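Local coordinates for galactose-1-phosphate uridylyltransferase (Pyrobaculum aerophilum str. IM2, PDB 6K9Z) that transfers uridylyl groups as a galactose-1-phosphate uridylyltransferase, probably exchanging them between UDP-glucose and hexose 1-phosphate, and binds zinc, at the interface of chains A and B. Coordinates in Å, arbitrary orientation; residue numbers count along the deposited sequence, not the author numbering. Chains: chain A/B, Galactose-1-phosphate uridylyltransferase.

Contact 1: the interface of chains A and B. Residues chain A 196, 296-299; chain B 4, 15, 65.
B:Arg4, from strand 2-5 of one subunit, reaches across to A:Phe196 and the start of helix 298-309 of the other subunit. Both chains are copies of a type 1 galactose-1-phosphate uridylyltransferase, and this two-fold interface is plausibly that of its dimer.

The charged pairing runs end-on. B:Arg4 NH1 donates to the syn lone pair of the carboxylate oxygen OE2 of A:Glu299 (2.9 Å), and NH2 bonds OE1 at 3.0 Å, somewhat out of the carboxylate plane. The arginine chain is extended from CG to NE, which carries the guanidinium this far, whereas A:Glu299 bends at chi2 (77°) to turn its carboxylate toward it. A third bond, from NH1 to the backbone O of A:Phe196 at 3.1 Å, lies on a carbonyl lone pair, so two acceptors share this one nitrogen.

Two rings flank the guanidinium. That of A:Phe196 stacks on one face, the planes 15° apart, with NH1 3.6 Å from the ring centroid in a cation-pi contact. A:Pro298 meets the opposite face near its rim through CD, while its CG is 3.5 Å from NH1; the rigid proline offers a compact apolar surface. An alanine in place of B:Arg4 would probably leave the A:Glu299 carboxylate without its mate and a gap between the phenyl and proline rings.

Apolar packing flanks this core: B:Glu65 CB touches A:Phe196 CE1 at 3.7 Å, and B:Val15 CG1 approaches A:Pro298 CD.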
loop_
_atom_site.group_PDB
_atom_site.type_symbol
_atom_site.label_atom_id
_atom_site.label_comp_id
_atom_site.label_asym_id
_atom_site.label_seq_id
_atom_site.Cartn_x
_atom_site.Cartn_y
_atom_site.Cartn_z
ATOM N N PHE A 196 -0.200 -3.060 -18.601
ATOM C CA PHE A 196 1.213 -2.661 -18.855
ATOM C C PHE A 196 1.870 -2.199 -17.555
ATOM O O PHE A 196 3.034 -2.490 -17.278
ATOM C CB PHE A 196 1.296 -1.565 -19.905
ATOM C CG PHE A 196 2.712 -1.233 -20.299
ATOM C CD1 PHE A 196 3.399 -2.029 -21.191
ATOM C CD2 PHE A 196 3.339 -0.096 -19.825
ATOM C CE1 PHE A 196 4.701 -1.747 -21.553
ATOM C CE2 PHE A 196 4.644 0.204 -20.211
ATOM C CZ PHE A 196 5.301 -0.604 -21.114
ATOM N N THR A 296 9.307 -10.178 -12.828
ATOM C CA THR A 296 8.802 -10.854 -14.044
ATOM C C THR A 296 8.071 -9.832 -14.900
ATOM O O THR A 296 7.305 -9.027 -14.342
ATOM C CB THR A 296 7.889 -12.029 -13.680
ATOM O OG1 THR A 296 8.614 -12.862 -12.770
ATOM C CG2 THR A 296 7.491 -12.820 -14.902
ATOM N N THR A 297 8.241 -9.852 -16.221
ATOM C CA THR A 297 7.487 -8.831 -17.000
ATOM C C THR A 297 5.996 -9.104 -16.911
ATOM O O THR A 297 5.580 -10.251 -16.870
ATOM C CB THR A 297 7.942 -8.741 -18.451
ATOM O OG1 THR A 297 7.534 -9.940 -19.108
ATOM C CG2 THR A 297 9.429 -8.518 -18.572
ATOM N N PRO A 298 5.154 -8.051 -16.957
ATOM C CA PRO A 298 3.713 -8.219 -17.129
ATOM C C PRO A 298 3.360 -9.110 -18.329
ATOM O O PRO A 298 2.363 -9.794 -18.267
ATOM C CB PRO A 298 3.220 -6.774 -17.267
ATOM C CG PRO A 298 4.198 -5.955 -16.430
ATOM C CD PRO A 298 5.521 -6.661 -16.649
ATOM N N GLU A 299 4.126 -9.010 -19.402
ATOM C CA GLU A 299 3.887 -9.792 -20.652
ATOM C C GLU A 299 4.101 -11.284 -20.377
ATOM O O GLU A 299 3.253 -12.090 -20.765
ATOM C CB GLU A 299 4.765 -9.262 -21.770
ATOM C CG GLU A 299 4.407 -7.837 -22.165
ATOM C CD GLU A 299 4.914 -6.762 -21.202
ATOM O OE1 GLU A 299 6.019 -6.925 -20.636
ATOM O OE2 GLU A 299 4.180 -5.797 -20.969
ATOM N N ARG B 4 8.267 1.621 -15.541
ATOM C CA ARG B 4 6.958 1.849 -16.186
ATOM C C ARG B 4 6.162 2.813 -15.319
ATOM O O ARG B 4 6.445 2.914 -14.145
ATOM C CB ARG B 4 6.205 0.544 -16.395
ATOM C CG ARG B 4 6.978 -0.465 -17.222
ATOM C CD ARG B 4 6.205 -1.692 -17.552
ATOM N NE ARG B 4 6.951 -2.616 -18.379
ATOM C CZ ARG B 4 6.444 -3.621 -19.060
ATOM N NH1 ARG B 4 5.124 -3.868 -19.062
ATOM N NH2 ARG B 4 7.259 -4.389 -19.765
ATOM N N VAL B 15 10.439 -2.593 -13.196
ATOM C CA VAL B 15 10.276 -3.929 -13.818
ATOM C C VAL B 15 11.689 -4.442 -14.079
ATOM O O VAL B 15 12.371 -3.844 -14.887
ATOM C CB VAL B 15 9.458 -3.881 -15.119
ATOM C CG1 VAL B 15 9.334 -5.283 -15.710
ATOM C CG2 VAL B 15 8.093 -3.229 -14.914
ATOM N N GLU B 65 5.758 0.920 -25.225
ATOM C CA GLU B 65 4.368 0.659 -25.697
ATOM C C GLU B 65 3.747 2.040 -25.958
ATOM O O GLU B 65 3.926 2.919 -25.103
ATOM C CB GLU B 65 3.585 -0.284 -24.786
ATOM C CG GLU B 65 2.676 -1.203 -25.581
ATOM C CD GLU B 65 1.979 -2.309 -24.815
ATOM O OE1 GLU B 65 2.648 -3.288 -24.466
ATOM O OE2 GLU B 65 0.763 -2.191 -24.592
#

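Contact 2: the interface of chains A and B. Residues chain A 6, 8-9, 11, 287-288; chain B 152, 156, 197, 199, 292.
A:Glu11 and B:Arg152 pair end-on across the interface, at the start of helix 151-167 of this GalT-family protein. The straight bond from guanidinium NH1 to carboxylate OE1 (2.8 Å, 174° at H) lies in the guanidinium plane; NH2 gives the second to the syn lone pair of OE2, also 2.8 Å. A bend at chi3 (-72°) turns the arginine tip toward the glutamate. The length of arginine suits this reach, and its two nitrogens match the two oxygens.

Beside it, the ammonium NZ of B:Lys199 forms a salt bridge with A:Asp6 OD2 on the anti lone pair, modelled very short at 2.5 Å. The lysine bends at its last torsion (chi4 30°), bringing NZ also to the backbone O of B:Tyr197 at 3.1 Å. Around these charges, B:Tyr197 CB packs on A:Asp6 CA, and its OH meets the edge of the A:Phe8 ring, while A:Phe8 CB rests on CG of B:Glu156, an iron ligand in helix 151-167. B:Phe292 CE2 lies against the carboxyl carbon of A:Glu11.

A second shell holds the acids. A:Asp6 OD1 accepts from the backbone N of A:Phe8, nearly along the C-O axis, and from that of A:Thr9, above the carboxylate plane, tying the aspartate to its own loop. Threonine supplies a hydroxyl able both to accept and to give: A:Thr9 OG1 receives the backbone N of A:Glu11 and donates to A:Glu11 OE1 at 2.7 Å, from the same face of the carboxylate as B:Arg152 NH1.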
loop_
_atom_site.group_PDB
_atom_site.type_symbol
_atom_site.label_atom_id
_atom_site.label_comp_id
_atom_site.label_asym_id
_atom_site.label_seq_id
_atom_site.Cartn_x
_atom_site.Cartn_y
_atom_site.Cartn_z
ATOM N N ASP A 6 -4.564 12.946 6.171
ATOM C CA ASP A 6 -3.099 13.203 6.105
ATOM C C ASP A 6 -2.907 14.519 5.357
ATOM O O ASP A 6 -3.318 14.657 4.217
ATOM C CB ASP A 6 -2.387 12.015 5.456
ATOM C CG ASP A 6 -0.883 12.162 5.387
ATOM O OD1 ASP A 6 -0.427 13.276 5.089
ATOM O OD2 ASP A 6 -0.204 11.140 5.665
ATOM N N PHE A 8 -0.304 15.869 4.144
ATOM C CA PHE A 8 0.746 15.753 3.103
ATOM C C PHE A 8 0.301 14.911 1.925
ATOM O O PHE A 8 0.825 15.106 0.818
ATOM C CB PHE A 8 2.060 15.281 3.733
ATOM C CG PHE A 8 2.546 16.226 4.788
ATOM C CD1 PHE A 8 3.008 17.504 4.454
ATOM C CD2 PHE A 8 2.562 15.849 6.116
ATOM C CE1 PHE A 8 3.470 18.374 5.425
ATOM C CE2 PHE A 8 3.015 16.726 7.088
ATOM C CZ PHE A 8 3.457 17.995 6.741
ATOM N N THR A 9 -0.633 13.977 2.101
ATOM C CA THR A 9 -1.022 13.082 0.998
ATOM C C THR A 9 -2.510 13.209 0.652
ATOM O O THR A 9 -2.877 12.764 -0.413
ATOM C CB THR A 9 -0.678 11.633 1.354
ATOM O OG1 THR A 9 -1.513 11.227 2.423
ATOM C CG2 THR A 9 0.756 11.442 1.810
ATOM N N GLU A 11 -4.569 11.390 2.134
ATOM C CA GLU A 11 -5.166 10.091 2.449
ATOM C C GLU A 11 -6.059 10.225 3.678
ATOM O O GLU A 11 -5.780 11.027 4.566
ATOM C CB GLU A 11 -4.079 9.047 2.659
ATOM C CG GLU A 11 -3.339 8.792 1.370
ATOM C CD GLU A 11 -2.002 8.093 1.567
ATOM O OE1 GLU A 11 -1.260 8.517 2.454
ATOM O OE2 GLU A 11 -1.712 7.188 0.785
ATOM N N LEU A 287 4.752 0.781 0.683
ATOM C CA LEU A 287 3.980 1.587 1.676
ATOM C C LEU A 287 4.702 2.913 1.954
ATOM O O LEU A 287 4.008 3.927 2.181
ATOM C CB LEU A 287 3.800 0.745 2.948
ATOM C CG LEU A 287 3.097 -0.605 2.755
ATOM C CD1 LEU A 287 2.905 -1.278 4.083
ATOM C CD2 LEU A 287 1.762 -0.461 2.051
ATOM N N GLY A 288 6.033 2.893 1.980
ATOM C CA GLY A 288 6.882 4.040 2.345
ATOM C C GLY A 288 7.090 4.969 1.164
ATOM O O GLY A 288 7.221 6.158 1.378
ATOM N N ARG B 152 4.934 8.794 -3.372
ATOM C CA ARG B 152 4.487 9.233 -2.028
ATOM C C ARG B 152 5.215 10.525 -1.624
ATOM O O ARG B 152 4.582 11.450 -1.093
ATOM C CB ARG B 152 4.785 8.205 -0.934
ATOM C CG ARG B 152 4.289 8.669 0.445
ATOM C CD ARG B 152 4.227 7.532 1.473
ATOM N NE ARG B 152 3.107 6.667 1.107
ATOM C CZ ARG B 152 1.826 6.915 1.388
ATOM N NH1 ARG B 152 1.475 7.983 2.083
ATOM N NH2 ARG B 152 0.879 6.086 0.974
ATOM N N GLU B 156 3.793 14.483 -0.962
ATOM C CA GLU B 156 4.159 15.279 0.244
ATOM C C GLU B 156 4.787 16.601 -0.222
ATOM O O GLU B 156 4.523 17.659 0.385
ATOM C CB GLU B 156 5.120 14.510 1.146
ATOM C CG GLU B 156 4.540 13.223 1.696
ATOM C CD GLU B 156 5.250 12.688 2.925
ATOM O OE1 GLU B 156 6.263 13.307 3.309
ATOM O OE2 GLU B 156 4.807 11.632 3.443
ATOM N N TYR B 197 -2.204 11.964 11.946
ATOM C CA TYR B 197 -2.612 11.266 10.692
ATOM C C TYR B 197 -1.892 9.923 10.550
ATOM O O TYR B 197 -1.741 9.422 9.378
ATOM C CB TYR B 197 -2.347 12.176 9.487
ATOM C CG TYR B 197 -1.006 12.863 9.539
ATOM C CD1 TYR B 197 -0.842 14.023 10.271
ATOM C CD2 TYR B 197 0.104 12.339 8.910
ATOM C CE1 TYR B 197 0.384 14.677 10.359
ATOM C CE2 TYR B 197 1.348 12.935 9.037
ATOM C CZ TYR B 197 1.480 14.146 9.710
ATOM O OH TYR B 197 2.711 14.709 9.883
ATOM N N LYS B 199 -1.367 6.063 10.020
ATOM C CA LYS B 199 -2.175 5.066 9.264
ATOM C C LYS B 199 -1.831 3.625 9.666
ATOM O O LYS B 199 -2.644 2.734 9.380
ATOM C CB LYS B 199 -1.882 5.149 7.764
ATOM C CG LYS B 199 -1.915 6.540 7.160
ATOM C CD LYS B 199 -1.323 6.596 5.775
ATOM C CE LYS B 199 -1.015 8.015 5.355
ATOM N NZ LYS B 199 -0.692 8.860 6.528
ATOM N N PHE B 292 -7.146 3.650 4.989
ATOM C CA PHE B 292 -6.456 3.046 6.159
ATOM C C PHE B 292 -7.403 3.068 7.345
ATOM O O PHE B 292 -8.273 3.946 7.398
ATOM C CB PHE B 292 -5.176 3.860 6.396
ATOM C CG PHE B 292 -4.321 3.929 5.165
ATOM C CD1 PHE B 292 -3.419 2.908 4.885
ATOM C CD2 PHE B 292 -4.390 5.020 4.307
ATOM C CE1 PHE B 292 -2.592 2.962 3.760
ATOM C CE2 PHE B 292 -3.580 5.069 3.170
ATOM C CZ PHE B 292 -2.688 4.039 2.901
#

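About 27 Å separates the C-alpha centres of contact 1 and contact 2 on one two-fold interface, in copies where opposite chains supply the N-terminal segment. Strand 2-5 of chain B serves contact 1, and the loop after the same strand in chain A serves contact 2; the loop at 196-199 contributes from chain A to contact 1 and from chain B to contact 2. Symmetry twins spread both along the interface, plausibly supporting assembly. Their centres lie about 29 and 25 Å from A:Phe140, substituted at the active-site position in this mutant, so neither touches that site in chain A, although B:Glu156 of contact 2 binds iron.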